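Local coordinates for methanol--corrinoid protein co-methyltransferase (Methanosarcina barkeri, PDB 2I2X), which transfers the methyl group of methanol to the cob(I)amide cofactor carried by its partner corrinoid protein MtaC, the methanol-activating step of methanogenesis from methanol, at residues A[216-219]-A[223-226]; A[186-191]-A[244-249]. All coordinates share one frame; numbering follows the deposited sequence.

Interaction 1 (A[216-219]-A[223-226])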
loop_
_atom_site.group_PDB
_atom_site.type_symbol
_atom_site.label_atom_id
_atom_site.label_comp_id
_atom_site.label_asym_id
_atom_site.label_seq_id
_atom_site.Cartn_x
_atom_site.Cartn_y
_atom_site.Cartn_z
ATOM N N GLY A 216 5.644 -25.905 1.328
ATOM C CA GLY A 216 6.463 -25.824 0.115
ATOM C C GLY A 216 7.445 -24.665 0.162
ATOM O O GLY A 216 7.405 -23.853 1.088
ATOM N N ASP A 217 8.286 -24.589 -0.868
ATOM C CA ASP A 217 9.504 -23.753 -0.964
ATOM C C ASP A 217 9.302 -22.742 -2.107
ATOM O O ASP A 217 8.185 -22.560 -2.583
ATOM C CB ASP A 217 10.672 -24.690 -1.327
ATOM C CG ASP A 217 12.026 -24.196 -0.849
ATOM O OD1 ASP A 217 12.460 -23.089 -1.219
ATOM O OD2 ASP A 217 12.693 -24.961 -0.129
ATOM N N THR A 218 10.377 -22.116 -2.570
ATOM C CA THR A 218 10.326 -21.096 -3.638
ATOM C C THR A 218 11.710 -20.933 -4.111
ATOM O O THR A 218 12.633 -20.777 -3.289
ATOM C CB THR A 218 10.238 -19.651 -3.085
ATOM O OG1 THR A 218 9.214 -19.538 -2.138
ATOM C CG2 THR A 218 10.012 -18.667 -4.147
ATOM N N ASP A 219 11.847 -20.797 -5.419
ATOM C CA ASP A 219 13.138 -20.442 -5.937
ATOM C C ASP A 219 13.547 -18.983 -5.810
ATOM O O ASP A 219 14.286 -18.481 -6.680
ATOM C CB ASP A 219 13.303 -20.865 -7.364
ATOM C CG ASP A 219 14.738 -21.139 -7.690
ATOM O OD1 ASP A 219 15.433 -21.747 -6.828
ATOM O OD2 ASP A 219 15.174 -20.732 -8.790
ATOM N N ALA A 223 15.666 -17.767 -9.145
ATOM C CA ALA A 223 14.712 -17.135 -10.055
ATOM C C ALA A 223 14.247 -15.662 -9.693
ATOM O O ALA A 223 14.274 -14.795 -10.590
ATOM C CB ALA A 223 13.525 -18.055 -10.342
ATOM N N ASN A 224 13.885 -15.359 -8.433
ATOM C CA ASN A 224 13.483 -13.969 -8.155
ATOM C C ASN A 224 14.652 -12.991 -8.267
ATOM O O ASN A 224 14.464 -11.868 -8.756
ATOM C CB ASN A 224 12.627 -13.750 -6.867
ATOM C CG ASN A 224 11.221 -14.441 -6.940
ATOM O OD1 ASN A 224 10.657 -14.689 -8.049
ATOM N ND2 ASN A 224 10.662 -14.773 -5.745
ATOM N N THR A 225 15.852 -13.422 -7.848
ATOM C CA THR A 225 17.052 -12.609 -8.021
ATOM C C THR A 225 17.241 -12.269 -9.505
ATOM O O THR A 225 17.488 -11.108 -9.868
ATOM C CB THR A 225 18.351 -13.234 -7.426
ATOM O OG1 THR A 225 18.217 -13.462 -6.008
ATOM C CG2 THR A 225 19.561 -12.275 -7.651
ATOM N N ALA A 226 17.074 -13.261 -10.365
ATOM C CA ALA A 226 17.186 -12.981 -11.787
ATOM C C ALA A 226 16.136 -11.944 -12.221
ATOM O O ALA A 226 16.436 -11.035 -12.992
ATOM C CB ALA A 226 17.076 -14.255 -12.590
#
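Asp219 lays its carboxylate against the first turn of helix 220-230, where OD2 overlaps the methyl of Ala223, 3.5 Å from its CB. The same oxygen takes the backbone hydrogen of Ala223, with N to OD2 at 3.0 Å and an N-H...O angle of 161°. The bond is fairly straight, but the donor comes down on the carboxylate from about 58° out of its plane. With CG anti to its own backbone N (chi1 -152°), Asp219 sets the carboxylate beside its carbonyl carbon, which brings OD2 within reach of Ala223 N. Its other oxygen, OD1, is salt-bridged to Arg253, which also pairs with Asp217; two acids thus share one guanidinium group. Asp217 is tied within the loop as well, its OD1 accepting from Thr218 N at 2.7 Å. Beside the Asp219 bond, Thr218 CG2 lies 4.3 Å from Asn224 ND2, a loose contact, and that amide nitrogen is hydrogen-bonded to the carbonyl of Cys269. This is the turn from strand to helix at the C-terminal end of a TIM-barrel strand, next to the zinc bound by Glu164, Cys220 and Cys269, with Thr225 touching the corrinoid.

Interaction 2 (A[186-191]-A[244-249])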
loop_
_atom_site.group_PDB
_atom_site.type_symbol
_atom_site.label_atom_id
_atom_site.label_comp_id
_atom_site.label_asym_id
_atom_site.label_seq_id
_atom_site.Cartn_x
_atom_site.Cartn_y
_atom_site.Cartn_z
ATOM N N TYR A 186 22.666 -25.660 -14.008
ATOM C CA TYR A 186 23.319 -26.462 -13.010
ATOM C C TYR A 186 22.924 -26.007 -11.612
ATOM O O TYR A 186 22.489 -26.831 -10.791
ATOM C CB TYR A 186 24.840 -26.428 -13.229
ATOM C CG TYR A 186 25.664 -27.198 -12.238
ATOM C CD1 TYR A 186 25.570 -28.591 -12.139
ATOM C CD2 TYR A 186 26.610 -26.544 -11.432
ATOM C CE1 TYR A 186 26.399 -29.321 -11.242
ATOM C CE2 TYR A 186 27.432 -27.261 -10.523
ATOM C CZ TYR A 186 27.313 -28.635 -10.450
ATOM O OH TYR A 186 28.092 -29.312 -9.560
ATOM N N SER A 187 23.084 -24.711 -11.338
ATOM C CA SER A 187 22.739 -24.143 -10.023
ATOM C C SER A 187 21.315 -24.392 -9.606
ATOM O O SER A 187 21.059 -24.882 -8.508
ATOM C CB SER A 187 23.025 -22.632 -9.949
ATOM O OG SER A 187 22.486 -21.964 -11.058
ATOM N N ILE A 188 20.388 -24.098 -10.500
ATOM C CA ILE A 188 18.977 -24.190 -10.148
ATOM C C ILE A 188 18.461 -25.617 -10.330
ATOM O O ILE A 188 17.947 -26.250 -9.400
ATOM C CB ILE A 188 18.097 -23.190 -11.007
ATOM C CG1 ILE A 188 18.649 -21.754 -10.930
ATOM C CG2 ILE A 188 16.653 -23.289 -10.618
ATOM C CD1 ILE A 188 18.015 -20.801 -11.934
ATOM N N GLY A 189 18.576 -26.108 -11.552
ATOM C CA GLY A 189 18.083 -27.448 -11.883
ATOM C C GLY A 189 18.787 -28.575 -11.136
ATOM O O GLY A 189 18.133 -29.460 -10.623
ATOM N N CYS A 190 20.110 -28.535 -11.035
ATOM C CA CYS A 190 20.806 -29.680 -10.447
ATOM C C CYS A 190 21.088 -29.512 -8.960
ATOM O O CYS A 190 20.530 -30.242 -8.123
ATOM C CB CYS A 190 22.061 -30.014 -11.256
ATOM S SG CYS A 190 21.653 -30.251 -13.033
ATOM N N LEU A 191 21.933 -28.534 -8.624
ATOM C CA LEU A 191 22.297 -28.365 -7.239
ATOM C C LEU A 191 21.029 -28.099 -6.456
ATOM O O LEU A 191 20.749 -28.807 -5.473
ATOM C CB LEU A 191 23.298 -27.249 -7.057
ATOM C CG LEU A 191 24.624 -27.321 -7.810
ATOM C CD1 LEU A 191 25.463 -26.095 -7.447
ATOM C CD2 LEU A 191 25.409 -28.624 -7.529
ATOM N N VAL A 244 13.290 -15.198 -17.818
ATOM C CA VAL A 244 12.244 -16.185 -17.988
ATOM C C VAL A 244 12.824 -17.612 -18.069
ATOM O O VAL A 244 12.227 -18.554 -17.533
ATOM C CB VAL A 244 11.292 -15.847 -19.185
ATOM C CG1 VAL A 244 12.008 -15.903 -20.536
ATOM C CG2 VAL A 244 10.110 -16.752 -19.182
ATOM N N ILE A 245 13.998 -17.768 -18.707
ATOM C CA ILE A 245 14.654 -19.071 -18.733
ATOM C C ILE A 245 14.943 -19.520 -17.304
ATOM O O ILE A 245 14.562 -20.636 -16.910
ATOM C CB ILE A 245 15.912 -19.062 -19.586
ATOM C CG1 ILE A 245 15.548 -18.837 -21.058
ATOM C CG2 ILE A 245 16.660 -20.398 -19.464
ATOM C CD1 ILE A 245 16.736 -18.536 -21.918
ATOM N N ALA A 246 15.581 -18.654 -16.515
ATOM C CA ALA A 246 15.809 -18.956 -15.093
ATOM C C ALA A 246 14.508 -19.395 -14.425
ATOM O O ALA A 246 14.516 -20.355 -13.665
ATOM C CB ALA A 246 16.450 -17.781 -14.344
ATOM N N ARG A 247 13.394 -18.740 -14.759
ATOM C CA ARG A 247 12.094 -19.124 -14.204
ATOM C C ARG A 247 11.633 -20.519 -14.590
ATOM O O ARG A 247 11.121 -21.271 -13.748
ATOM C CB ARG A 247 11.002 -18.131 -14.587
ATOM C CG ARG A 247 9.671 -18.445 -13.934
ATOM C CD ARG A 247 9.678 -18.132 -12.447
ATOM N NE ARG A 247 9.863 -16.694 -12.204
ATOM C CZ ARG A 247 10.131 -16.153 -11.015
ATOM N NH1 ARG A 247 10.221 -16.933 -9.937
ATOM N NH2 ARG A 247 10.308 -14.833 -10.912
ATOM N N ALA A 248 11.786 -20.846 -15.861
ATOM C CA ALA A 248 11.406 -22.147 -16.361
ATOM C C ALA A 248 12.151 -23.279 -15.637
ATOM O O ALA A 248 11.547 -24.262 -15.238
ATOM C CB ALA A 248 11.637 -22.206 -17.866
ATOM N N ILE A 249 13.456 -23.112 -15.439
ATOM C CA ILE A 249 14.303 -24.096 -14.722
ATOM C C ILE A 249 13.925 -24.231 -13.243
ATOM O O ILE A 249 14.150 -25.300 -12.626
ATOM C CB ILE A 249 15.819 -23.704 -14.857
ATOM C CG1 ILE A 249 16.140 -23.445 -16.344
ATOM C CG2 ILE A 249 16.732 -24.742 -14.205
ATOM C CD1 ILE A 249 17.639 -23.282 -16.726
#
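Ile188 and Ile249 meet between two helices that run almost parallel, their short axes 9.6 Å apart and inclined by 7°. Most of the contact is branched aliphatic packing. The two isoleucine side chains cross at about a right angle, and Ile249 CG2 comes up against Ile188 CB at 3.8 Å. Farther out, the CG1-CD1 arm of Ile188 is extended (chi2 169°) and delivers CD1 to Ala246, 4.2 Å from that residue's CB. An alanine here keeps only CB against Ile249 CG2, and losing the CG1-CD1 arm and CG2 would probably open a gap beside Ala246 and leave the carbonyl oxygens of Ala246 and Ile249 without their methyl neighbours.

A second kind of contact sets side-chain methyls against backbone. Ile188 CG2 rests 3.8 Å from Ile249 O, while Ile188 CD1 reaches Ala246 O at 3.9 Å. In the other direction Ile249 CG2 settles on the backbone of Gly189, 3.5 Å from its N. Glycine leaves room for that methyl, since a CB at this position would sit tightly against it.

Backbone hydrogen bonding stays within each helix. In 186-191 it widens into a pi-type turn, where Tyr186 O receives both Cys190 N and Leu191 N, the latter at 2.8 Å.

Helix 181-210 leads into barrel strand 213-216, and helix 240-259 follows that strand after the intervening helix 220-230, consistent with neighbouring helices of the layer outside the barrel. Helix 389-409 packs on Ile249, and helix 436-450 on Tyr186 and Cys190. With neither charge nor a polar pair joining the segments, the two helices are held here by shape and van der Waals contact, a fit helped by the absence of a side chain at Gly189.

Overall arrangement
Both contacts are buried, and they abut, their centres about 10 Å apart, but their chemistry differs with their place: interaction 1 beside the metal site, interaction 2 between outer helices. Interaction 1 lies nearer the centre of the chain and is largely polar: a short-range link between the loop after strand 213-216 and the helix that follows. Interaction 2 is farther out, joins helices distant in sequence and is apolar. They share no helix, yet meet directly: Asn224 OD1 probably accepts a hydrogen bond from Arg247 NH2 at 2.9 Å, Asp219 packs on Ile188, and Ala226 on Ala246. The loop and helix 220-230 together thus sit between the metal site and the outer helices.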